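Local coordinates for protein similar to metal-dependent hydrolase (PDB 3ESH) that is probably a metal-dependent hydrolase of the metallo-beta-lactamase superfamily, a family that typically breaks bonds with the aid of bound metal ions, at residues G69-S72 / E73-R77; V133-D136 / E137-F141; E234-I237 / P238-Q242. One frame throughout, in Å; residues are numbered along the deposited sequence.

How the contacts relate
The three contacts follow one another along the chain, and each is a local arrangement at or within a helix. Contact 1 caps helix 73-78, contact 2 is the turn from strand 130-134 into helix 135-142, and contact 3 is a proline kink near the end of helix 226-242. Contacts 1 and 2 have centres 24 Å apart and nearest atoms about 8 Å apart; contact 3 lies 26 Å from contact 2 and 38 Å from contact 1, centre to centre. Within a chain contacts 2 and 3 do not touch; contact 2 of one subunit meets contact 3 of another, His-139 and Gln-135 bonding Glu-234. Contact 2 also brings Glu-137 near a possible, unconfirmed metal site.

Contact 1 (G69-S72 / E73-R77); sequences GKLS and EKQLR
Ser-72 and Gln-75 exchange bonds in both directions where the loop enters helix 73-78. The N-H of Gln-75 donates a hydrogen bond to Ser-72 OG, with Gln-75 N 3.0 Å from Ser-72 OG and an N-H...O angle of 159°. In return, Ser-72 N reaches Gln-75 OE1 at 3.3 Å; the angle of 168° is nearly straight, but the length makes this bond weak. The serine hydroxyl gets there because chi1 of 82° places OG between its own backbone N and carbonyl carbon, turned toward Gln-75 N. On the glutamine, CG lies beside the backbone N and the chain then extends, which carries the amide back to the loop.

This reciprocal pair is a capping box, with Ser-72 as the N-cap of helix 73-78. Its OG supplies an acceptor for the N-H of Gln-75, which has no preceding turn to bond. The regular helical pattern starts with the same residue: Leu-76 N donates to Ser-72 O at 2.9 Å, the donor tilted out of the carbonyl plane.

Gln-75 OE1 has a second and stronger donor in Lys-155 NZ, which also bonds Lys-70 O, so one ammonium group ties the loop to the capping side chain. The amine of Lys-70 turns elsewhere, to Thr-118 OG1 and Ala-115 O. Next to the polar cap, Leu-71 and Leu-76 cross at a slant, the methyl CD2 of Leu-76 lying 3.7 Å from Leu-71 CB and 3.9 Å from Leu-71 CD2. Val-81 touches both leucine side chains.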
loop_
_atom_site.group_PDB
_atom_site.type_symbol
_atom_site.label_atom_id
_atom_site.label_comp_id
_atom_site.label_asym_id
_atom_site.label_seq_id
_atom_site.Cartn_x
_atom_site.Cartn_y
_atom_site.Cartn_z
ATOM N N GLY A 69 33.294 -12.030 -23.624
ATOM C CA GLY A 69 33.366 -13.364 -23.050
ATOM C C GLY A 69 32.330 -13.663 -21.970
ATOM O O GLY A 69 32.371 -14.733 -21.368
ATOM N N LYS A 70 31.401 -12.736 -21.721
ATOM C CA LYS A 70 30.364 -12.920 -20.696
ATOM C C LYS A 70 29.190 -13.802 -21.123
ATOM O O LYS A 70 28.778 -14.700 -20.385
ATOM C CB LYS A 70 29.840 -11.553 -20.241
ATOM C CG LYS A 70 30.876 -10.713 -19.501
ATOM C CD LYS A 70 31.313 -11.390 -18.202
ATOM C CE LYS A 70 30.186 -11.457 -17.184
ATOM N NZ LYS A 70 30.070 -10.195 -16.423
ATOM N N LEU A 71 28.644 -13.527 -22.304
ATOM C CA LEU A 71 27.534 -14.311 -22.826
ATOM C C LEU A 71 28.104 -15.610 -23.368
ATOM O O LEU A 71 29.204 -15.628 -23.912
ATOM C CB LEU A 71 26.809 -13.558 -23.955
ATOM C CG LEU A 71 25.756 -12.496 -23.603
ATOM C CD1 LEU A 71 26.348 -11.452 -22.697
ATOM C CD2 LEU A 71 25.236 -11.854 -24.882
ATOM N N SER A 72 27.368 -16.699 -23.205
ATOM C CA SER A 72 27.830 -17.978 -23.710
ATOM C C SER A 72 27.632 -17.995 -25.221
ATOM O O SER A 72 27.200 -17.007 -25.820
ATOM C CB SER A 72 27.030 -19.118 -23.086
ATOM O OG SER A 72 25.799 -19.291 -23.768
ATOM N N GLU A 73 27.945 -19.131 -25.831
ATOM C CA GLU A 73 27.808 -19.288 -27.270
ATOM C C GLU A 73 26.329 -19.384 -27.598
ATOM O O GLU A 73 25.869 -18.856 -28.609
ATOM C CB GLU A 73 28.527 -20.560 -27.715
ATOM C CG GLU A 73 29.484 -20.380 -28.885
ATOM C CD GLU A 73 30.430 -19.198 -28.711
ATOM O OE1 GLU A 73 30.871 -18.940 -27.568
ATOM O OE2 GLU A 73 30.742 -18.534 -29.726
ATOM N N LYS A 74 25.582 -20.049 -26.724
ATOM C CA LYS A 74 24.158 -20.216 -26.915
ATOM C C LYS A 74 23.435 -18.887 -26.741
ATOM O O LYS A 74 22.456 -18.603 -27.435
ATOM C CB LYS A 74 23.612 -21.235 -25.920
ATOM C CG LYS A 74 22.178 -21.636 -26.180
ATOM C CD LYS A 74 21.750 -22.750 -25.245
ATOM C CE LYS A 74 20.326 -23.202 -25.527
ATOM N NZ LYS A 74 19.953 -24.344 -24.650
ATOM N N GLN A 75 23.912 -18.069 -25.811
ATOM C CA GLN A 75 23.285 -16.775 -25.579
ATOM C C GLN A 75 23.648 -15.798 -26.693
ATOM O O GLN A 75 22.817 -14.998 -27.103
ATOM C CB GLN A 75 23.689 -16.220 -24.212
ATOM C CG GLN A 75 23.181 -17.072 -23.059
ATOM C CD GLN A 75 23.498 -16.481 -21.707
ATOM O OE1 GLN A 75 24.636 -16.123 -21.421
ATOM N NE2 GLN A 75 22.488 -16.385 -20.858
ATOM N N LEU A 76 24.878 -15.867 -27.193
ATOM C CA LEU A 76 25.267 -14.971 -28.267
ATOM C C LEU A 76 24.334 -15.203 -29.457
ATOM O O LEU A 76 23.847 -14.255 -30.068
ATOM C CB LEU A 76 26.721 -15.200 -28.675
ATOM C CG LEU A 76 27.810 -14.724 -27.711
ATOM C CD1 LEU A 76 29.174 -15.107 -28.249
ATOM C CD2 LEU A 76 27.734 -13.230 -27.535
ATOM N N ARG A 77 24.072 -16.462 -29.777
ATOM C CA ARG A 77 23.185 -16.776 -30.888
ATOM C C ARG A 77 21.723 -16.406 -30.602
ATOM O O ARG A 77 21.074 -15.737 -31.404
ATOM C CB ARG A 77 23.268 -18.267 -31.246
ATOM C CG ARG A 77 24.532 -18.672 -31.985
ATOM C CD ARG A 77 24.305 -19.957 -32.777
ATOM N NE ARG A 77 23.979 -21.087 -31.916
ATOM C CZ ARG A 77 24.846 -21.673 -31.095
ATOM N NH1 ARG A 77 26.096 -21.234 -31.028
ATOM N NH2 ARG A 77 24.461 -22.696 -30.340
#

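Contact 2 (V133-D136 / E137-F141); sequences VQQD and EWHEF
Val-133 is the last but one residue of strand 130-134 and Trp-138 lies in the helix that follows, so their contact sits at the strand-to-helix turn of a beta-alpha-beta unit of that strand, helix 135-142 and strand 164-167.

The backbone bonds establish the helix from its first turn. Gln-134 occupies the N-cap position, and its carbonyl O accepts from Trp-138 N at 3.0 Å with an N-H...O angle of 167°. The next two bonds of the pattern run from His-139 N to Gln-135 O, 3.1 Å, and from Glu-140 N to Asp-136 O, 3.0 Å.

Apolar contact is carried by one branch of the valine. Val-133 CG1, anti to the backbone N (chi1 -172°), lies 4.0 Å from Trp-138 CB and 3.9 Å from Glu-137 CG, and the valine and glutamate side chains cross nearly at right angles. Leu-164 of the neighbouring strand touches both Val-133 and Trp-138.

Polar ends mostly find partners beyond the turn. The carboxylate of Glu-137 is held by three bonds, OE2 to Tyr-152 OH and Met-109 N and OE1 to Ser-186 OG; these keep it near, but not touching, His-110, His-185 and Asp-206, whose donor atoms face one vacant point and may form a metal site. Asp-136 OD1 forms a salt bridge with Arg-231 of a neighbouring subunit. Glu-234 of that subunit receives bonds from His-139 NE2 and Gln-135 NE2, the latter also bonding its Arg-231 O.

The side chains of Gln-135 and His-139 lie side by side and point the same way, their amide and ring planes turned 57° apart. Gln-135 CG lies 3.6 Å from His-139 CE1, while Gln-135 O sits over one face of the imidazole, offset toward its rim, 3.2 Å from His-139 CG.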
loop_
_atom_site.group_PDB
_atom_site.type_symbol
_atom_site.label_atom_id
_atom_site.label_comp_id
_atom_site.label_asym_id
_atom_site.label_seq_id
_atom_site.Cartn_x
_atom_site.Cartn_y
_atom_site.Cartn_z
ATOM N N VAL A 133 23.430 2.217 -8.177
ATOM C CA VAL A 133 22.220 1.494 -8.560
ATOM C C VAL A 133 21.082 1.832 -7.606
ATOM O O VAL A 133 21.299 2.102 -6.429
ATOM C CB VAL A 133 22.419 -0.053 -8.525
ATOM C CG1 VAL A 133 21.210 -0.749 -9.117
ATOM C CG2 VAL A 133 23.689 -0.444 -9.268
ATOM N N GLN A 134 19.860 1.839 -8.123
ATOM C CA GLN A 134 18.706 2.117 -7.291
ATOM C C GLN A 134 18.653 0.896 -6.352
ATOM O O GLN A 134 18.904 -0.244 -6.771
ATOM C CB GLN A 134 17.462 2.287 -8.182
ATOM C CG GLN A 134 16.262 1.401 -7.885
ATOM C CD GLN A 134 15.478 1.846 -6.690
ATOM O OE1 GLN A 134 15.408 3.026 -6.380
ATOM N NE2 GLN A 134 14.857 0.902 -6.024
ATOM N N GLN A 135 18.359 1.145 -5.079
ATOM C CA GLN A 135 18.344 0.082 -4.071
ATOM C C GLN A 135 17.432 -1.115 -4.342
ATOM O O GLN A 135 17.835 -2.262 -4.108
ATOM C CB GLN A 135 18.039 0.682 -2.698
ATOM C CG GLN A 135 17.983 -0.293 -1.559
ATOM C CD GLN A 135 18.166 0.384 -0.214
ATOM O OE1 GLN A 135 17.736 1.522 -0.006
ATOM N NE2 GLN A 135 18.802 -0.315 0.712
ATOM N N ASP A 136 16.220 -0.876 -4.839
ATOM C CA ASP A 136 15.301 -1.996 -5.110
ATOM C C ASP A 136 15.706 -2.744 -6.371
ATOM O O ASP A 136 15.507 -3.960 -6.461
ATOM C CB ASP A 136 13.866 -1.489 -5.230
ATOM C CG ASP A 136 13.395 -0.805 -3.972
ATOM O OD1 ASP A 136 13.360 -1.470 -2.923
ATOM O OD2 ASP A 136 13.069 0.385 -4.015
ATOM N N GLU A 137 16.277 -2.016 -7.334
ATOM C CA GLU A 137 16.742 -2.619 -8.580
ATOM C C GLU A 137 17.795 -3.645 -8.189
ATOM O O GLU A 137 17.744 -4.794 -8.618
ATOM C CB GLU A 137 17.381 -1.559 -9.486
ATOM C CG GLU A 137 17.967 -2.091 -10.794
ATOM C CD GLU A 137 16.903 -2.670 -11.731
ATOM O OE1 GLU A 137 15.818 -2.050 -11.833
ATOM O OE2 GLU A 137 17.148 -3.729 -12.377
ATOM N N TRP A 138 18.738 -3.212 -7.357
ATOM C CA TRP A 138 19.825 -4.065 -6.888
ATOM C C TRP A 138 19.307 -5.298 -6.137
ATOM O O TRP A 138 19.782 -6.423 -6.356
ATOM C CB TRP A 138 20.758 -3.246 -6.001
ATOM C CG TRP A 138 21.850 -4.036 -5.427
ATOM C CD1 TRP A 138 21.959 -4.466 -4.133
ATOM C CD2 TRP A 138 22.958 -4.617 -6.137
ATOM N NE1 TRP A 138 23.057 -5.288 -4.001
ATOM C CE2 TRP A 138 23.684 -5.398 -5.211
ATOM C CE3 TRP A 138 23.401 -4.554 -7.467
ATOM C CZ2 TRP A 138 24.828 -6.114 -5.574
ATOM C CZ3 TRP A 138 24.541 -5.268 -7.829
ATOM C CH2 TRP A 138 25.239 -6.041 -6.885
ATOM N N HIS A 139 18.327 -5.075 -5.257
ATOM C CA HIS A 139 17.717 -6.159 -4.467
ATOM C C HIS A 139 17.124 -7.242 -5.362
ATOM O O HIS A 139 17.263 -8.436 -5.090
ATOM C CB HIS A 139 16.604 -5.627 -3.560
ATOM C CG HIS A 139 17.091 -4.852 -2.378
ATOM N ND1 HIS A 139 16.236 -4.204 -1.509
ATOM C CD2 HIS A 139 18.344 -4.634 -1.906
ATOM C CE1 HIS A 139 16.940 -3.623 -0.553
ATOM N NE2 HIS A 139 18.218 -3.869 -0.772
ATOM N N GLU A 140 16.450 -6.829 -6.429
ATOM C CA GLU A 140 15.869 -7.815 -7.318
ATOM C C GLU A 140 16.963 -8.444 -8.181
ATOM O O GLU A 140 16.893 -9.617 -8.547
ATOM C CB GLU A 140 14.771 -7.194 -8.196
ATOM C CG GLU A 140 14.231 -8.195 -9.214
ATOM C CD GLU A 140 12.941 -7.755 -9.891
ATOM O OE1 GLU A 140 12.701 -6.537 -9.994
ATOM O OE2 GLU A 140 12.178 -8.644 -10.333
ATOM N N PHE A 141 17.978 -7.658 -8.503
ATOM C CA PHE A 141 19.072 -8.162 -9.314
ATOM C C PHE A 141 19.716 -9.398 -8.662
ATOM O O PHE A 141 20.051 -10.364 -9.351
ATOM C CB PHE A 141 20.130 -7.080 -9.515
ATOM C CG PHE A 141 21.426 -7.609 -10.031
ATOM C CD1 PHE A 141 21.495 -8.181 -11.297
ATOM C CD2 PHE A 141 22.571 -7.571 -9.240
ATOM C CE1 PHE A 141 22.690 -8.713 -11.775
ATOM C CE2 PHE A 141 23.776 -8.103 -9.705
ATOM C CZ PHE A 141 23.838 -8.674 -10.974
#

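Contact 3 (E234-I237 / P238-Q242); sequences ERMI and PYFIQ
Selenomethionine Met-236 and Phe-240 lie side by side on one flank of the helix and point the same way. The touch is made by the base of the methionine chain: Met-236 CB is 3.5 Å from Phe-240 CE2. Both side chains have CG anti to the carbonyl carbon (chi1 -59° and -70°), which gives them their common heading. Ile-191 meets the methionine, whereas Thr-193 and Phe-247 meet the phenylalanine, so this pair packs against the sheet.

Ile-237 and Ile-241 repeat the parallel course one residue on, with Ile-237 CG2 3.8 Å from Ile-241 CD1. Pro-238 lies between the first and second members of both pairs and kinks helix 226-242. Its N has no hydrogen to give, and Pro-238 CD instead lies 3.2 Å from Glu-234 O, where a backbone N-H would otherwise bond. Normal bonding continues past the kink: Phe-240 N donates to Met-236 O at 2.8 Å, almost straight at 174°, and Ile-241 N to Ile-237 O at 3.0 Å.

Glu-234 and Arg-235 start away from the following turn and work across the assembly, Arg-235 NH1 forming salt bridges with Glu-168 of a neighbouring subunit and with Glu-232 of its own chain.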
loop_
_atom_site.group_PDB
_atom_site.type_symbol
_atom_site.label_atom_id
_atom_site.label_comp_id
_atom_site.label_asym_id
_atom_site.label_seq_id
_atom_site.Cartn_x
_atom_site.Cartn_y
_atom_site.Cartn_z
ATOM N N GLU A 234 4.115 9.721 -19.969
ATOM C CA GLU A 234 3.080 10.733 -20.181
ATOM C C GLU A 234 3.483 12.094 -19.621
ATOM O O GLU A 234 3.171 13.126 -20.211
ATOM C CB GLU A 234 1.757 10.299 -19.544
ATOM C CG GLU A 234 0.710 11.409 -19.506
ATOM C CD GLU A 234 -0.574 11.009 -18.784
ATOM O OE1 GLU A 234 -0.489 10.592 -17.614
ATOM O OE2 GLU A 234 -1.665 11.119 -19.385
ATOM N N ARG A 235 4.200 12.100 -18.503
ATOM C CA ARG A 235 4.588 13.359 -17.899
ATOM C C ARG A 235 5.992 13.860 -18.232
ATOM O O ARG A 235 6.180 15.050 -18.473
ATOM C CB ARG A 235 4.402 13.291 -16.378
ATOM C CG ARG A 235 5.692 13.386 -15.597
ATOM C CD ARG A 235 5.459 13.579 -14.115
ATOM N NE ARG A 235 6.737 13.709 -13.430
ATOM C CZ ARG A 235 7.589 12.709 -13.233
ATOM N NH1 ARG A 235 7.290 11.486 -13.660
ATOM N NH2 ARG A 235 8.752 12.937 -12.632
HETATM N N MSE A 236 6.974 12.967 -18.251
HETATM C CA MSE A 236 8.355 13.358 -18.543
HETATM C C MSE A 236 8.582 13.911 -19.945
HETATM O O MSE A 236 9.058 15.037 -20.097
HETATM C CB MSE A 236 9.305 12.180 -18.332
HETATM C CG MSE A 236 9.277 11.650 -16.936
HETATM SE SE MSE A 236 10.575 10.227 -16.795
HETATM C CE MSE A 236 11.097 10.644 -15.023
ATOM N N ILE A 237 8.254 13.122 -20.968
ATOM C CA ILE A 237 8.468 13.530 -22.354
ATOM C C ILE A 237 7.955 14.930 -22.712
ATOM O O ILE A 237 8.698 15.735 -23.272
ATOM C CB ILE A 237 7.907 12.456 -23.318
ATOM C CG1 ILE A 237 8.700 11.162 -23.119
ATOM C CG2 ILE A 237 8.015 12.910 -24.760
ATOM C CD1 ILE A 237 8.226 9.978 -23.948
ATOM N N PRO A 238 6.690 15.246 -22.396
ATOM C CA PRO A 238 6.208 16.589 -22.735
ATOM C C PRO A 238 7.014 17.684 -22.016
ATOM O O PRO A 238 7.273 18.750 -22.570
ATOM C CB PRO A 238 4.746 16.554 -22.283
ATOM C CG PRO A 238 4.366 15.115 -22.493
ATOM C CD PRO A 238 5.579 14.384 -21.955
ATOM N N TYR A 239 7.403 17.404 -20.776
ATOM C CA TYR A 239 8.182 18.352 -19.982
ATOM C C TYR A 239 9.581 18.543 -20.560
ATOM O O TYR A 239 10.026 19.666 -20.763
ATOM C CB TYR A 239 8.298 17.863 -18.538
ATOM C CG TYR A 239 9.226 18.702 -17.686
ATOM C CD1 TYR A 239 8.848 19.975 -17.251
ATOM C CD2 TYR A 239 10.509 18.252 -17.377
ATOM C CE1 TYR A 239 9.724 20.778 -16.536
ATOM C CE2 TYR A 239 11.393 19.047 -16.668
ATOM C CZ TYR A 239 10.997 20.311 -16.249
ATOM O OH TYR A 239 11.886 21.106 -15.553
ATOM N N PHE A 240 10.276 17.440 -20.811
ATOM C CA PHE A 240 11.612 17.502 -21.364
ATOM C C PHE A 240 11.626 18.191 -22.729
ATOM O O PHE A 240 12.602 18.865 -23.086
ATOM C CB PHE A 240 12.207 16.101 -21.484
ATOM C CG PHE A 240 12.541 15.470 -20.165
ATOM C CD1 PHE A 240 13.235 16.193 -19.188
ATOM C CD2 PHE A 240 12.180 14.152 -19.896
ATOM C CE1 PHE A 240 13.565 15.607 -17.964
ATOM C CE2 PHE A 240 12.505 13.557 -18.677
ATOM C CZ PHE A 240 13.195 14.284 -17.711
ATOM N N ILE A 241 10.552 18.020 -23.491
ATOM C CA ILE A 241 10.455 18.653 -24.798
ATOM C C ILE A 241 10.232 20.150 -24.612
ATOM O O ILE A 241 10.888 20.967 -25.243
ATOM C CB ILE A 241 9.306 18.044 -25.636
ATOM C CG1 ILE A 241 9.704 16.642 -26.113
ATOM C CG2 ILE A 241 8.997 18.930 -26.834
ATOM C CD1 ILE A 241 8.631 15.929 -26.921
ATOM N N GLN A 242 9.320 20.500 -23.717
ATOM C CA GLN A 242 9.015 21.901 -23.444
ATOM C C GLN A 242 10.285 22.623 -22.981
ATOM O O GLN A 242 10.478 23.800 -23.265
ATOM C CB GLN A 242 7.926 21.984 -22.370
ATOM C CG GLN A 242 7.330 23.370 -22.135
ATOM C CD GLN A 242 8.282 24.323 -21.429
ATOM O OE1 GLN A 242 8.859 23.997 -20.389
ATOM N NE2 GLN A 242 8.442 25.517 -21.989
#